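Local coordinates for outer membrane protein OMP121 (Bacteroides thetaiotaomicron, PDB 5FQ8) that belongs to the TonB-dependent receptors of the bacterial outer membrane and probably imports a substrate through its plugged beta-barrel, at residues 183-188 and 976-981; 54-59 and 932-937. All blocks are in the same frame, centred on the assembly; numbering follows the deposited sequence.

Contact 1. Residues 183-188 and 976-981; sequences VQWSTV and FGFNLM. With C8E ((hydroxyethyloxy)tri(ethyloxy)octane), chain O.
The seam that closes the beta-barrel of this TonB-dependent receptor runs here: 183-188, on the first barrel strand after the plug, lies antiparallel (177°) to 976-981 on the last strand of the chain. Four main-chain bonds hold the two together, in two reciprocal pairs. V183 and F978 make one, its F978 N to V183 O arm measuring 2.8 Å and running nearly along the C=O axis. W185 and F976 make the other; F976 N reaches W185 O nearly end-on as well, whereas W185 N lies above the carbonyl plane of F976. Q184 and G977 between them form a non-hydrogen-bonded pair whose CA atoms close to 3.7 Å. A side chain at G977 would strike V183 O and Q184 CB, so glycine lets the strands come this near. On that face the Q184 amide turns to the barrel interior, its OE1 hydrogen-bonded to the hydroxyl of Y934.

The side chains of V183, W185, F976 and F978 share the other face. The F976 ring leaves the backbone with CG in the crowded position between N and C (chi1 53°), which tips it back over the neighbouring strand. W185 CB makes an off-centre CH-pi contact with it, 3.8 Å from F976 CE2. The opposite side of the ring is covered by a detergent chain: C8E C7 sits above its centre, and C8E C6 comes 3.6 Å from F976 CG. An alanine here would probably keep the strand pairing but lose both the cover over W185 CB and the flat seat for the detergent. At the ring's edge, in its plane, T187 OG1 stands 4.0 Å from F976 CE1.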
loop_
_atom_site.group_PDB
_atom_site.type_symbol
_atom_site.label_atom_id
_atom_site.label_comp_id
_atom_site.label_asym_id
_atom_site.label_seq_id
_atom_site.Cartn_x
_atom_site.Cartn_y
_atom_site.Cartn_z
ATOM N N VAL B 183 -4.605 39.237 -12.002
ATOM C CA VAL B 183 -4.157 38.451 -13.140
ATOM C C VAL B 183 -2.657 38.640 -13.231
ATOM O O VAL B 183 -2.172 39.763 -13.126
ATOM C CB VAL B 183 -4.856 38.897 -14.435
ATOM C CG1 VAL B 183 -4.040 38.519 -15.613
ATOM C CG2 VAL B 183 -6.217 38.280 -14.538
ATOM N N GLN B 184 -1.903 37.561 -13.382
ATOM C CA GLN B 184 -0.461 37.757 -13.436
ATOM C C GLN B 184 0.210 36.622 -14.180
ATOM O O GLN B 184 -0.253 35.488 -14.159
ATOM C CB GLN B 184 0.161 37.905 -12.044
ATOM C CG GLN B 184 0.461 36.627 -11.372
ATOM C CD GLN B 184 1.472 36.778 -10.272
ATOM O OE1 GLN B 184 1.417 37.711 -9.489
ATOM N NE2 GLN B 184 2.403 35.840 -10.199
ATOM N N TRP B 185 1.299 36.958 -14.853
ATOM C CA TRP B 185 2.073 36.021 -15.639
ATOM C C TRP B 185 3.411 35.755 -14.972
ATOM O O TRP B 185 3.960 36.615 -14.283
ATOM C CB TRP B 185 2.311 36.566 -17.037
ATOM C CG TRP B 185 1.114 36.690 -17.822
ATOM C CD1 TRP B 185 0.669 35.835 -18.757
ATOM C CD2 TRP B 185 0.165 37.733 -17.747
ATOM N NE1 TRP B 185 -0.508 36.273 -19.284
ATOM C CE2 TRP B 185 -0.835 37.450 -18.674
ATOM C CE3 TRP B 185 0.064 38.889 -16.985
ATOM C CZ2 TRP B 185 -1.918 38.277 -18.867
ATOM C CZ3 TRP B 185 -1.010 39.708 -17.180
ATOM C CH2 TRP B 185 -1.985 39.399 -18.112
ATOM N N SER B 186 3.949 34.565 -15.205
ATOM C CA SER B 186 5.300 34.238 -14.776
ATOM C C SER B 186 6.086 33.717 -15.966
ATOM O O SER B 186 5.583 32.882 -16.718
ATOM C CB SER B 186 5.284 33.224 -13.646
ATOM O OG SER B 186 4.335 32.201 -13.867
ATOM N N THR B 187 7.290 34.257 -16.165
ATOM C CA THR B 187 8.237 33.744 -17.138
ATOM C C THR B 187 9.578 33.450 -16.470
ATOM O O THR B 187 9.887 33.947 -15.386
ATOM C CB THR B 187 8.463 34.711 -18.279
ATOM O OG1 THR B 187 9.082 35.885 -17.758
ATOM C CG2 THR B 187 7.169 35.052 -18.936
ATOM N N VAL B 188 10.389 32.649 -17.158
ATOM C CA VAL B 188 11.597 32.099 -16.557
ATOM C C VAL B 188 12.662 33.178 -16.419
ATOM O O VAL B 188 12.909 33.953 -17.347
ATOM C CB VAL B 188 12.091 30.907 -17.389
ATOM C CG1 VAL B 188 12.356 31.336 -18.809
ATOM C CG2 VAL B 188 13.307 30.310 -16.761
ATOM N N PHE B 976 4.822 39.126 -12.881
ATOM C CA PHE B 976 4.315 40.467 -13.173
ATOM C C PHE B 976 2.832 40.410 -13.527
ATOM O O PHE B 976 2.423 39.593 -14.349
ATOM C CB PHE B 976 5.101 41.116 -14.314
ATOM C CG PHE B 976 5.190 40.286 -15.572
ATOM C CD1 PHE B 976 6.217 39.383 -15.751
ATOM C CD2 PHE B 976 4.277 40.444 -16.589
ATOM C CE1 PHE B 976 6.310 38.637 -16.912
ATOM C CE2 PHE B 976 4.362 39.704 -17.749
ATOM C CZ PHE B 976 5.382 38.799 -17.914
ATOM N N GLY B 977 2.037 41.300 -12.946
ATOM C CA GLY B 977 0.628 41.291 -13.276
ATOM C C GLY B 977 -0.103 42.594 -13.012
ATOM O O GLY B 977 0.502 43.653 -12.856
ATOM N N PHE B 978 -1.435 42.486 -12.980
ATOM C CA PHE B 978 -2.352 43.581 -12.703
ATOM C C PHE B 978 -3.310 43.189 -11.590
ATOM O O PHE B 978 -3.564 42.016 -11.356
ATOM C CB PHE B 978 -3.161 43.967 -13.940
ATOM C CG PHE B 978 -2.341 44.592 -15.014
ATOM C CD1 PHE B 978 -1.756 45.828 -14.819
ATOM C CD2 PHE B 978 -2.152 43.949 -16.214
ATOM C CE1 PHE B 978 -0.992 46.413 -15.800
ATOM C CE2 PHE B 978 -1.391 44.521 -17.203
ATOM C CZ PHE B 978 -0.804 45.760 -16.997
ATOM N N ASN B 979 -3.851 44.193 -10.906
ATOM C CA ASN B 979 -4.828 43.982 -9.847
ATOM C C ASN B 979 -5.833 45.118 -9.865
ATOM O O ASN B 979 -5.451 46.285 -9.954
ATOM C CB ASN B 979 -4.172 43.916 -8.470
ATOM C CG ASN B 979 -5.186 43.696 -7.352
ATOM O OD1 ASN B 979 -6.030 42.816 -7.439
ATOM N ND2 ASN B 979 -5.098 44.493 -6.302
ATOM N N LEU B 980 -7.110 44.778 -9.764
ATOM C CA LEU B 980 -8.184 45.752 -9.694
ATOM C C LEU B 980 -8.802 45.689 -8.312
ATOM O O LEU B 980 -9.136 44.611 -7.834
ATOM C CB LEU B 980 -9.223 45.477 -10.771
ATOM C CG LEU B 980 -10.440 46.381 -10.802
ATOM C CD1 LEU B 980 -9.995 47.792 -10.637
ATOM C CD2 LEU B 980 -11.191 46.227 -12.106
ATOM N N MET B 981 -8.923 46.834 -7.659
ATOM C CA MET B 981 -9.549 46.928 -6.352
ATOM C C MET B 981 -10.780 47.806 -6.463
ATOM O O MET B 981 -10.763 48.816 -7.157
ATOM C CB MET B 981 -8.600 47.485 -5.330
ATOM C CG MET B 981 -9.111 47.427 -3.938
ATOM S SD MET B 981 -9.834 48.937 -3.380
ATOM C CE MET B 981 -9.181 49.008 -1.732
HETATM C C1 C8E O . 5.189 47.112 -13.263
HETATM C C2 C8E O . 6.420 46.267 -13.557
HETATM C C3 C8E O . 6.270 45.473 -14.852
HETATM C C4 C8E O . 7.504 44.614 -15.107
HETATM C C5 C8E O . 7.580 44.051 -16.523
HETATM C C6 C8E O . 7.864 42.550 -16.495
HETATM C C7 C8E O . 7.880 41.928 -17.887
HETATM C C8 C8E O . 9.276 41.428 -18.228
HETATM O O9 C8E O . 9.253 40.676 -19.418
#

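Contact 2. Residues 54-59 and 932-937; sequences ESRTSD and SAYGNN
S932, on the side of its strand that faces the plug, meets 54-59 through water: one molecule donates to E54 O at 2.8 Å and also hydrogen-bonds S932 OG. Two residues on, Y934 sends its ring toward the turn that follows helix 49-54. Its CG occupies the crowded position between N and carbonyl carbon (chi1 61°), and the ring slides alongside the main chain of S55, bringing Y934 CD2 to 3.1 Å from S55 O. R56 bears on a face of this ring. Its CB makes an off-centre CH-pi contact, 3.7 Å from Y934 CZ, and its CG stands above the plane toward the rim.

This is the plug meeting the barrel wall of a TonB-dependent receptor: 54-59 belongs to the plug domain, 932-937 to one of the last barrel strands. R56 leaves the helix end with positive phi (59°), and its side chain, bent at chi2 and chi3, leads the guanidinium away from the tyrosine to a salt bridge with D136. The Y934 hydroxyl turns to the barrel instead, hydrogen-bonded to Q184.

Beyond G935, N936 again points at the plug, CG anti to its own carbonyl carbon (chi1 -59°). Its side chain packs against the hydroxymethyl group of S55, whose OG lies 3.4 Å from N936 CG, and crosses that of T57 at about a right angle, by the T57 methyl. The other branch of T57 is engaged within the plug segment, where T57 OG1 donates to D59 O at 2.7 Å, in the carbonyl plane and on a lone pair.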
loop_
_atom_site.group_PDB
_atom_site.type_symbol
_atom_site.label_atom_id
_atom_site.label_comp_id
_atom_site.label_asym_id
_atom_site.label_seq_id
_atom_site.Cartn_x
_atom_site.Cartn_y
_atom_site.Cartn_z
ATOM N N GLU B 54 -0.256 44.752 -1.180
ATOM C CA GLU B 54 -0.111 45.457 -2.447
ATOM C C GLU B 54 0.582 44.598 -3.489
ATOM O O GLU B 54 0.311 44.732 -4.686
ATOM C CB GLU B 54 0.658 46.756 -2.247
ATOM C CG GLU B 54 2.035 46.578 -1.623
ATOM C CD GLU B 54 2.920 47.807 -1.754
ATOM O OE1 GLU B 54 2.426 48.843 -2.243
ATOM O OE2 GLU B 54 4.110 47.726 -1.371
ATOM N N SER B 55 1.447 43.684 -3.047
ATOM C CA SER B 55 2.227 42.869 -3.963
ATOM C C SER B 55 1.396 41.787 -4.635
ATOM O O SER B 55 1.813 41.267 -5.675
ATOM C CB SER B 55 3.404 42.254 -3.217
ATOM O OG SER B 55 4.387 41.802 -4.127
ATOM N N ARG B 56 0.233 41.452 -4.074
ATOM C CA ARG B 56 -0.697 40.453 -4.613
ATOM C C ARG B 56 -0.055 39.085 -4.741
ATOM O O ARG B 56 -0.467 38.261 -5.559
ATOM C CB ARG B 56 -1.288 40.877 -5.964
ATOM C CG ARG B 56 -2.102 42.151 -5.935
ATOM C CD ARG B 56 -3.002 42.217 -4.722
ATOM N NE ARG B 56 -4.145 41.325 -4.819
ATOM C CZ ARG B 56 -5.011 41.139 -3.837
ATOM N NH1 ARG B 56 -4.852 41.775 -2.695
ATOM N NH2 ARG B 56 -6.023 40.311 -3.988
ATOM N N THR B 57 0.964 38.824 -3.951
ATOM C CA THR B 57 1.450 37.466 -3.847
ATOM C C THR B 57 0.411 36.624 -3.128
ATOM O O THR B 57 -0.338 37.123 -2.286
ATOM C CB THR B 57 2.757 37.454 -3.087
ATOM O OG1 THR B 57 2.497 37.783 -1.719
ATOM C CG2 THR B 57 3.688 38.480 -3.673
ATOM N N SER B 58 0.362 35.333 -3.465
ATOM C CA SER B 58 -0.577 34.411 -2.831
ATOM C C SER B 58 -0.327 34.259 -1.349
ATOM O O SER B 58 -1.159 33.691 -0.644
ATOM C CB SER B 58 -0.475 33.040 -3.468
ATOM O OG SER B 58 0.620 32.352 -2.914
ATOM N N ASP B 59 0.770 34.792 -0.869
ATOM C CA ASP B 59 1.359 34.428 0.399
ATOM C C ASP B 59 1.548 35.687 1.228
ATOM O O ASP B 59 1.868 36.748 0.692
ATOM C CB ASP B 59 2.671 33.704 0.110
ATOM C CG ASP B 59 3.572 33.684 1.269
ATOM O OD1 ASP B 59 3.164 33.201 2.331
ATOM O OD2 ASP B 59 4.702 34.157 1.121
ATOM N N SER B 932 -3.727 48.584 -10.329
ATOM C CA SER B 932 -2.381 48.331 -9.836
ATOM C C SER B 932 -1.655 47.426 -10.807
ATOM O O SER B 932 -2.178 46.382 -11.182
ATOM C CB SER B 932 -2.418 47.677 -8.459
ATOM O OG SER B 932 -1.155 47.759 -7.849
ATOM N N ALA B 933 -0.459 47.820 -11.205
ATOM C CA ALA B 933 0.442 46.950 -11.940
ATOM C C ALA B 933 1.603 46.613 -11.030
ATOM O O ALA B 933 2.028 47.445 -10.230
ATOM C CB ALA B 933 0.944 47.599 -13.216
ATOM N N TYR B 934 2.093 45.384 -11.114
ATOM C CA TYR B 934 3.176 44.989 -10.235
ATOM C C TYR B 934 4.059 43.978 -10.938
ATOM O O TYR B 934 3.726 43.456 -12.001
ATOM C CB TYR B 934 2.656 44.432 -8.915
ATOM C CG TYR B 934 1.809 43.202 -9.066
ATOM C CD1 TYR B 934 0.523 43.275 -9.586
ATOM C CD2 TYR B 934 2.283 41.974 -8.669
ATOM C CE1 TYR B 934 -0.253 42.161 -9.718
ATOM C CE2 TYR B 934 1.515 40.862 -8.791
ATOM C CZ TYR B 934 0.245 40.950 -9.318
ATOM O OH TYR B 934 -0.522 39.808 -9.440
ATOM N N GLY B 935 5.209 43.733 -10.324
ATOM C CA GLY B 935 6.168 42.746 -10.773
ATOM C C GLY B 935 7.030 42.307 -9.613
ATOM O O GLY B 935 7.462 43.139 -8.817
ATOM N N ASN B 936 7.275 41.016 -9.475
ATOM C CA ASN B 936 8.093 40.525 -8.381
ATOM C C ASN B 936 9.156 39.583 -8.916
ATOM O O ASN B 936 8.985 38.972 -9.973
ATOM C CB ASN B 936 7.233 39.836 -7.343
ATOM C CG ASN B 936 6.198 40.754 -6.772
ATOM O OD1 ASN B 936 6.419 41.949 -6.662
ATOM N ND2 ASN B 936 5.050 40.208 -6.423
ATOM N N ASN B 937 10.257 39.472 -8.172
ATOM C CA ASN B 937 11.380 38.623 -8.555
ATOM C C ASN B 937 11.762 38.925 -10.004
ATOM O O ASN B 937 11.738 38.061 -10.877
ATOM C CB ASN B 937 11.015 37.148 -8.347
ATOM C CG ASN B 937 12.227 36.214 -8.342
ATOM O OD1 ASN B 937 13.261 36.493 -7.740
ATOM N ND2 ASN B 937 12.086 35.086 -9.008
HETATM O O HOH W 1 -1.888 46.315 -5.243
#

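In the fold
Strands 973-983 and 928-941 are neighbours in the barrel, so the two contacts, with centres about 7 Å apart, lie on adjoining parts of one wall. Contact 1 is partly buried and joins barrel to barrel: regular main-chain bonds do the holding, and its aromatic side chains lie at the surface, where detergent covers F976. Contact 2 is buried and joins plug to barrel, through water, a tyrosine face and small polar side chains against an irregular turn. They touch directly where Q184 OE1 meets Y934 OH and N979 N meets S932 O, both probable hydrogen bonds. Inside, N979 also packs on R56; outside, F978 rests on A933.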